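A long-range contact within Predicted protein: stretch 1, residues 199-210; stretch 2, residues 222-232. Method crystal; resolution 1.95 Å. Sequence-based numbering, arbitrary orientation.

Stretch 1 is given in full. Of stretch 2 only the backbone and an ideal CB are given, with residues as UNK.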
ATOM      1  N   ASP A 199      13.475  10.415  -3.345  1.00 13.79           N
ATOM      2  CA  ASP A 199      12.848  11.734  -3.235  1.00 14.13           C
ATOM      3  C   ASP A 199      11.979  11.779  -1.983  1.00 10.05           C
ATOM      4  O   ASP A 199      10.764  11.628  -2.065  1.00 10.98           O
ATOM      5  CB  ASP A 199      12.006  12.034  -4.480  1.00  9.71           C
ATOM      6  CG  ASP A 199      11.627  13.504  -4.596  1.00 10.03           C
ATOM      7  OD1 ASP A 199      11.700  14.231  -3.584  1.00 12.54           O
ATOM      8  OD2 ASP A 199      11.240  13.928  -5.707  1.00 12.84           O
ATOM      9  N   PRO A 200      12.610  11.959  -0.809  1.00 11.26           N
ATOM     10  CA  PRO A 200      11.855  11.950   0.453  1.00 10.67           C
ATOM     11  C   PRO A 200      10.866  13.109   0.535  1.00  9.03           C
ATOM     12  O   PRO A 200       9.777  12.937   1.070  1.00  7.65           O
ATOM     13  CB  PRO A 200      12.944  12.105   1.524  1.00 11.33           C
ATOM     14  CG  PRO A 200      14.218  11.646   0.854  1.00 11.30           C
ATOM     15  CD  PRO A 200      14.065  12.052  -0.592  1.00  9.72           C
ATOM     16  N   ASN A 201      11.244  14.277   0.027  1.00  9.98           N
ATOM     17  CA  ASN A 201      10.335  15.425   0.061  1.00  9.27           C
ATOM     18  C   ASN A 201       9.025  15.139  -0.692  1.00  9.45           C
ATOM     19  O   ASN A 201       7.938  15.497  -0.229  1.00  8.76           O
ATOM     20  CB  ASN A 201      11.023  16.691  -0.478  1.00  5.52           C
ATOM     21  CG  ASN A 201      10.385  17.970   0.043  1.00  8.35           C
ATOM     22  OD1 ASN A 201       9.524  17.930   0.920  1.00 11.42           O
ATOM     23  ND2 ASN A 201      10.802  19.108  -0.500  1.00  7.94           N
ATOM     24  N   LEU A 202       9.132  14.477  -1.839  1.00  8.58           N
ATOM     25  CA  LEU A 202       7.955  14.133  -2.634  1.00  7.67           C
ATOM     26  C   LEU A 202       7.019  13.220  -1.854  1.00 10.78           C
ATOM     27  O   LEU A 202       5.825  13.514  -1.710  1.00 11.33           O
ATOM     28  CB  LEU A 202       8.370  13.458  -3.956  1.00  7.20           C
ATOM     29  CG  LEU A 202       7.275  12.808  -4.810  1.00  6.79           C
ATOM     30  CD1 LEU A 202       6.271  13.856  -5.284  1.00  7.77           C
ATOM     31  CD2 LEU A 202       7.889  12.075  -6.010  1.00  6.57           C
ATOM     32  N   PHE A 203       7.552  12.107  -1.353  1.00  8.43           N
ATOM     33  CA  PHE A 203       6.712  11.152  -0.628  1.00 12.28           C
ATOM     34  C   PHE A 203       6.105  11.725   0.650  1.00 10.01           C
ATOM     35  O   PHE A 203       4.893  11.643   0.857  1.00  6.80           O
ATOM     36  CB  PHE A 203       7.448   9.846  -0.283  1.00  7.81           C
ATOM     37  CG  PHE A 203       6.571   8.857   0.465  1.00  7.28           C
ATOM     38  CD1 PHE A 203       5.730   8.001  -0.230  1.00  6.90           C
ATOM     39  CD2 PHE A 203       6.548   8.830   1.858  1.00  4.78           C
ATOM     40  CE1 PHE A 203       4.901   7.117   0.439  1.00  7.83           C
ATOM     41  CE2 PHE A 203       5.725   7.939   2.537  1.00  7.45           C
ATOM     42  CZ  PHE A 203       4.900   7.081   1.826  1.00  9.37           C
ATOM     43  N   PHE A 204       6.947  12.275   1.522  1.00  6.79           N
ATOM     44  CA  PHE A 204       6.469  12.766   2.812  1.00 10.82           C
ATOM     45  C   PHE A 204       5.591  14.016   2.733  1.00  6.15           C
ATOM     46  O   PHE A 204       4.654  14.164   3.524  1.00  7.96           O
ATOM     47  CB  PHE A 204       7.635  12.989   3.777  1.00  9.78           C
ATOM     48  CG  PHE A 204       8.176  11.713   4.383  1.00 10.53           C
ATOM     49  CD1 PHE A 204       7.513  11.094   5.437  1.00 11.69           C
ATOM     50  CD2 PHE A 204       9.339  11.140   3.900  1.00  3.79           C
ATOM     51  CE1 PHE A 204       8.005   9.911   6.004  1.00 11.83           C
ATOM     52  CE2 PHE A 204       9.842   9.964   4.464  1.00  8.97           C
ATOM     53  CZ  PHE A 204       9.177   9.354   5.516  1.00 12.13           C
ATOM     54  N   SER A 205       5.889  14.930   1.810  1.00  7.43           N
ATOM     55  CA  SER A 205       5.015  16.093   1.641  1.00 11.04           C
ATOM     56  C   SER A 205       3.579  15.625   1.397  1.00 13.05           C
ATOM     57  O   SER A 205       2.634  16.126   2.016  1.00 12.15           O
ATOM     58  CB  SER A 205       5.486  16.998   0.497  1.00 13.34           C
ATOM     59  OG  SER A 205       6.634  17.749   0.873  1.00  8.61           O
ATOM     60  N   TYR A 206       3.422  14.661   0.497  1.00  7.42           N
ATOM     61  CA  TYR A 206       2.095  14.148   0.169  1.00  7.32           C
ATOM     62  C   TYR A 206       1.525  13.323   1.331  1.00  7.64           C
ATOM     63  O   TYR A 206       0.389  13.531   1.761  1.00  8.31           O
ATOM     64  CB  TYR A 206       2.124  13.327  -1.133  1.00  6.34           C
ATOM     65  CG  TYR A 206       0.738  12.956  -1.600  1.00  6.79           C
ATOM     66  CD1 TYR A 206      -0.012  13.838  -2.369  1.00  9.43           C
ATOM     67  CD2 TYR A 206       0.166  11.741  -1.236  1.00  9.34           C
ATOM     68  CE1 TYR A 206      -1.291  13.515  -2.776  1.00 12.67           C
ATOM     69  CE2 TYR A 206      -1.106  11.408  -1.636  1.00  7.94           C
ATOM     70  CZ  TYR A 206      -1.832  12.300  -2.404  1.00 10.06           C
ATOM     71  OH  TYR A 206      -3.107  11.959  -2.801  1.00 15.61           O
ATOM     72  N   PHE A 207       2.327  12.400   1.852  1.00  5.91           N
ATOM     73  CA  PHE A 207       1.922  11.559   2.979  1.00  5.32           C
ATOM     74  C   PHE A 207       1.490  12.386   4.205  1.00  9.53           C
ATOM     75  O   PHE A 207       0.403  12.181   4.755  1.00  9.49           O
ATOM     76  CB  PHE A 207       3.082  10.627   3.361  1.00  7.88           C
ATOM     77  CG  PHE A 207       2.753   9.650   4.458  1.00 10.66           C
ATOM     78  CD1 PHE A 207       2.313   8.369   4.157  1.00 11.65           C
ATOM     79  CD2 PHE A 207       2.915  10.004   5.791  1.00  7.65           C
ATOM     80  CE1 PHE A 207       2.021   7.460   5.174  1.00 10.95           C
ATOM     81  CE2 PHE A 207       2.634   9.111   6.815  1.00  5.81           C
ATOM     82  CZ  PHE A 207       2.182   7.832   6.508  1.00 12.00           C
ATOM     83  N   ILE A 208       2.343  13.317   4.631  1.00  5.90           N
ATOM     84  CA  ILE A 208       2.037  14.159   5.799  1.00  7.15           C
ATOM     85  C   ILE A 208       0.778  15.025   5.587  1.00 12.02           C
ATOM     86  O   ILE A 208      -0.103  15.073   6.450  1.00  8.64           O
ATOM     87  CB  ILE A 208       3.249  15.049   6.195  1.00  8.58           C
ATOM     88  CG1 ILE A 208       4.374  14.195   6.785  1.00  5.61           C
ATOM     89  CG2 ILE A 208       2.835  16.140   7.177  1.00 12.24           C
ATOM     90  CD1 ILE A 208       5.701  14.946   6.893  1.00  6.00           C
ATOM     91  N   LYS A 209       0.685  15.707   4.449  1.00  7.37           N
ATOM     92  CA  LYS A 209      -0.511  16.513   4.180  1.00  6.92           C
ATOM     93  C   LYS A 209      -1.788  15.654   4.117  1.00  9.41           C
ATOM     94  O   LYS A 209      -2.836  16.063   4.610  1.00 12.50           O
ATOM     95  CB  LYS A 209      -0.346  17.354   2.918  1.00  4.23           C
ATOM     96  CG  LYS A 209       0.383  18.670   3.152  1.00 12.08           C
ATOM     97  CD  LYS A 209       0.451  19.447   1.861  1.00 20.82           C
ATOM     98  CE  LYS A 209       0.906  20.867   2.080  1.00 27.15           C
ATOM     99  NZ  LYS A 209       0.941  21.583   0.778  1.00 31.32           N
ATOM    100  N   THR A 210      -1.689  14.453   3.547  1.00  8.19           N
ATOM    101  CA  THR A 210      -2.842  13.553   3.446  1.00  7.29           C
ATOM    102  C   THR A 210      -3.458  13.247   4.803  1.00  9.77           C
ATOM    103  O   THR A 210      -4.676  13.251   4.966  1.00 11.14           O
ATOM    104  CB  THR A 210      -2.451  12.209   2.764  1.00  6.59           C
ATOM    105  OG1 THR A 210      -2.223  12.439   1.372  1.00  7.55           O
ATOM    106  CG2 THR A 210      -3.576  11.179   2.900  1.00 10.18           C
ATOM    107  N   UNK A 222       8.392  23.980   7.007  1.00 12.60           N
ATOM    108  CA  UNK A 222       8.030  23.035   8.065  1.00 13.86           C
ATOM    109  C   UNK A 222       8.193  21.597   7.557  1.00 12.38           C
ATOM    110  O   UNK A 222       8.720  20.733   8.258  1.00 14.50           O
ATOM    111  CB  UNK A 222       6.596  23.278   8.539  1.00 13.86           C
ATOM    112  N   UNK A 223       7.748  21.341   6.330  1.00  9.86           N
ATOM    113  CA  UNK A 223       7.900  20.009   5.764  1.00  9.94           C
ATOM    114  C   UNK A 223       9.374  19.613   5.666  1.00 11.09           C
ATOM    115  O   UNK A 223       9.742  18.493   6.025  1.00 12.35           O
ATOM    116  CB  UNK A 223       7.243  19.944   4.384  1.00  9.94           C
ATOM    117  N   UNK A 224      10.223  20.528   5.200  1.00 10.57           N
ATOM    118  CA  UNK A 224      11.656  20.251   5.127  1.00  9.34           C
ATOM    119  C   UNK A 224      12.224  19.850   6.497  1.00 11.12           C
ATOM    120  O   UNK A 224      13.048  18.934   6.598  1.00  8.59           O
ATOM    121  CB  UNK A 224      12.399  21.476   4.589  1.00  9.34           C
ATOM    122  N   UNK A 225      11.761  20.521   7.547  1.00  8.77           N
ATOM    123  CA  UNK A 225      12.190  20.208   8.920  1.00 11.32           C
ATOM    124  C   UNK A 225      11.701  18.842   9.401  1.00 14.84           C
ATOM    125  O   UNK A 225      12.429  18.126  10.095  1.00 11.82           O
ATOM    126  CB  UNK A 225      11.689  21.290   9.879  1.00 11.32           C
ATOM    127  N   UNK A 226      10.468  18.491   9.038  1.00  9.57           N
ATOM    128  CA  UNK A 226       9.903  17.188   9.389  1.00  8.70           C
ATOM    129  C   UNK A 226      10.508  16.040   8.580  1.00  6.91           C
ATOM    130  O   UNK A 226      10.595  14.908   9.059  1.00 11.65           O
ATOM    131  CB  UNK A 226       8.387  17.211   9.186  1.00  8.70           C
ATOM    132  N   UNK A 227      10.930  16.333   7.356  1.00  6.18           N
ATOM    133  CA  UNK A 227      11.378  15.284   6.444  1.00  8.01           C
ATOM    134  C   UNK A 227      12.883  15.028   6.507  1.00 11.45           C
ATOM    135  O   UNK A 227      13.337  13.899   6.308  1.00 10.88           O
ATOM    136  CB  UNK A 227      10.986  15.650   5.011  1.00  8.01           C
ATOM    137  N   UNK A 228      13.656  16.070   6.814  1.00  6.58           N
ATOM    138  CA  UNK A 228      15.102  15.918   6.946  1.00  9.53           C
ATOM    139  C   UNK A 228      15.502  14.711   7.798  1.00  9.58           C
ATOM    140  O   UNK A 228      16.474  14.020   7.464  1.00  8.46           O
ATOM    141  CB  UNK A 228      15.699  17.190   7.551  1.00  9.53           C
ATOM    142  N   UNK A 229      14.760  14.439   8.892  1.00  6.14           N
ATOM    143  CA  UNK A 229      15.152  13.299   9.735  1.00 10.04           C
ATOM    144  C   UNK A 229      14.913  11.943   9.070  1.00 16.09           C
ATOM    145  O   UNK A 229      15.415  10.924   9.556  1.00  8.35           O
ATOM    146  CB  UNK A 229      14.386  13.351  11.059  1.00 10.04           C
ATOM    147  N   UNK A 230      14.175  11.943   7.962  1.00 10.70           N
ATOM    148  CA  UNK A 230      13.821  10.710   7.246  1.00  6.09           C
ATOM    149  C   UNK A 230      14.352  10.748   5.810  1.00 12.31           C
ATOM    150  O   UNK A 230      13.747  10.187   4.896  1.00 15.67           O
ATOM    151  CB  UNK A 230      12.304  10.509   7.242  1.00  6.09           C
ATOM    152  N   UNK A 231      15.487  11.413   5.613  1.00 12.25           N
ATOM    153  CA  UNK A 231      15.945  11.712   4.264  1.00 11.49           C
ATOM    154  C   UNK A 231      17.071  10.806   3.776  1.00 12.13           C
ATOM    155  O   UNK A 231      17.585  11.012   2.677  1.00 19.09           O
ATOM    156  CB  UNK A 231      16.407  13.169   4.198  1.00 11.49           C
ATOM    157  N   UNK A 232      17.455   9.815   4.578  1.00  9.60           N
ATOM    158  CA  UNK A 232      18.509   8.881   4.190  1.00 13.43           C
ATOM    159  C   UNK A 232      18.049   7.428   4.290  1.00 19.37           C
ATOM    160  O   UNK A 232      17.139   7.114   5.064  1.00 13.82           O
ATOM    161  CB  UNK A 232      19.747   9.095   5.064  1.00 13.43           C
TER

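The helix of stretch 1 and the helix that opens stretch 2 cross at 108°, their axes 10.0 Å apart at closest approach.

Positions 222, 224 and 225 are helical, and nothing of stretch 1 lies within 5.5 Å of their ideal CB atoms; any helix former would do, polar or apolar. They are Leu222, Ala224 and Glu225.

Position 223 points toward stretch 1, its ideal CB 4.2 Å from Ser205 OG. Beyond lie the aliphatic parts of Ile208 and Lys209, so a branched or long apolar side chain such as leucine, isoleucine or methionine would suit. The residue is Leu223, with chi1 m and chi2 t: CD2 lies 3.9 Å from Ile208 CG2, while CD1 packs 3.6 Å from Ser205 OG and 4.3 Å from Lys209 CE.

At 226 CA-to-CB again points toward stretch 1, but only the tip of Ile208 is near. Leucine, methionine or even alanine could serve. Leu226 sets its CB 4.2 Å from Ile208 CD1.

Position 227 faces the first two turns of the opposing helix, its ideal CB 4.5 Å from Phe204 CB and 4.9 Å from Pro200 O. A medium apolar side chain fits, with isoleucine, leucine, valine and methionine all plausible. Ile227 is a knob among Pro200, Asn201, Phe204 and Ser205. Its CD1 comes 3.3 Å from Phe204 CB and 3.4 Å from Asn201 OD1, while CG2 meets Pro200 CB at 3.8 Å.

Position 228, in a 3-10 segment, points away and admits polar residues; it is Glu228. Position 229 is out of reach, and its phi of -70° would allow proline, which it is: Pro229.

At 230 the ideal CB lies 3.8 Å from Phe204 CE2, inviting an aromatic or a large aliphatic side chain. Tyr230 puts CB 3.7 Å from Phe204 CE2, then its end leads away. The two rings form an oblique pair, centroids 5.5 Å apart and planes at 42°.

Position 231 points sideways, its ideal CB 4.3 Å from Pro200 CG; small residues such as serine, alanine or threonine would suit, though the contact alone does not rule out larger ones that turn off Pro200. Ser231 rests its CA 3.8 Å from Pro200 CG and turns OG back to Glu228 O, a 2.7 Å hydrogen bond.

Position 232 points away with extended backbone angles, just before a helix, where serine, threonine or aspartate is common. It is Thr232, though its side chain makes no capping bond.

Stretch 2, residues 222-232: LLAELIEPYST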
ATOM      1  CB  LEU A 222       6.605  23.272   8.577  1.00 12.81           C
ATOM      2  CG  LEU A 222       6.144  22.242   9.621  1.00 15.10           C
ATOM      3  CD1 LEU A 222       7.015  22.271  10.878  1.00 13.30           C
ATOM      4  CD2 LEU A 222       4.685  22.460   9.994  1.00 15.49           C
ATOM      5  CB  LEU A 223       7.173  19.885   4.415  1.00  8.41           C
ATOM      6  CG  LEU A 223       5.637  19.838   4.509  1.00 14.18           C
ATOM      7  CD1 LEU A 223       4.977  20.007   3.132  1.00  6.08           C
ATOM      8  CD2 LEU A 223       5.143  18.550   5.189  1.00 12.89           C
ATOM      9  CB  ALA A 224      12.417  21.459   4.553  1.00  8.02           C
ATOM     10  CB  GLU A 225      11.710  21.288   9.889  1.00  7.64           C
ATOM     11  CG  GLU A 225      12.338  22.631   9.638  1.00 11.42           C
ATOM     12  CD  GLU A 225      11.863  23.678  10.619  1.00 23.58           C
ATOM     13  OE1 GLU A 225      11.150  23.314  11.580  1.00 27.81           O
ATOM     14  OE2 GLU A 225      12.209  24.860  10.428  1.00 27.49           O
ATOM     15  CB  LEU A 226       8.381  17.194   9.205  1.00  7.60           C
ATOM     16  CG  LEU A 226       7.666  18.131  10.179  1.00 14.03           C
ATOM     17  CD1 LEU A 226       6.182  18.226   9.863  1.00  9.57           C
ATOM     18  CD2 LEU A 226       7.895  17.630  11.599  1.00 15.17           C
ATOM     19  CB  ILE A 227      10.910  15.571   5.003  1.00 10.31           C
ATOM     20  CG1 ILE A 227       9.377  15.592   4.974  1.00  9.18           C
ATOM     21  CG2 ILE A 227      11.467  14.526   4.046  1.00  7.28           C
ATOM     22  CD1 ILE A 227       8.758  16.124   3.672  1.00  5.82           C
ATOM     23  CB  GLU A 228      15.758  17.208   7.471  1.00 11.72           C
ATOM     24  CG  GLU A 228      17.284  17.130   7.618  1.00  9.21           C
ATOM     25  CD  GLU A 228      17.738  16.661   8.992  1.00 12.02           C
ATOM     26  OE1 GLU A 228      16.901  16.600   9.922  1.00 11.31           O
ATOM     27  OE2 GLU A 228      18.945  16.357   9.145  1.00 12.31           O
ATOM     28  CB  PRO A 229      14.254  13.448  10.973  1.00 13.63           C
ATOM     29  CG  PRO A 229      13.877  14.897  10.996  1.00 13.94           C
ATOM     30  CD  PRO A 229      13.719  15.256   9.539  1.00 10.41           C
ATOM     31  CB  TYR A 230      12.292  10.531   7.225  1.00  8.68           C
ATOM     32  CG  TYR A 230      11.718  10.171   8.571  1.00  7.11           C
ATOM     33  CD1 TYR A 230      11.564   8.835   8.950  1.00 10.19           C
ATOM     34  CD2 TYR A 230      11.344  11.162   9.479  1.00 10.45           C
ATOM     35  CE1 TYR A 230      11.055   8.495  10.197  1.00  9.74           C
ATOM     36  CE2 TYR A 230      10.833  10.833  10.727  1.00  9.82           C
ATOM     37  CZ  TYR A 230      10.689   9.508  11.082  1.00  7.25           C
ATOM     38  OH  TYR A 230      10.180   9.182  12.319  1.00  8.40           O
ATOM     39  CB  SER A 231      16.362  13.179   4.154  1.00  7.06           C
ATOM     40  OG  SER A 231      17.447  13.474   5.033  1.00 11.43           O
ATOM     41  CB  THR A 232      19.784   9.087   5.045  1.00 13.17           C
ATOM     42  OG1 THR A 232      19.432   9.069   6.430  1.00 14.13           O
ATOM     43  CG2 THR A 232      20.425  10.440   4.734  1.00 14.66           C
TER
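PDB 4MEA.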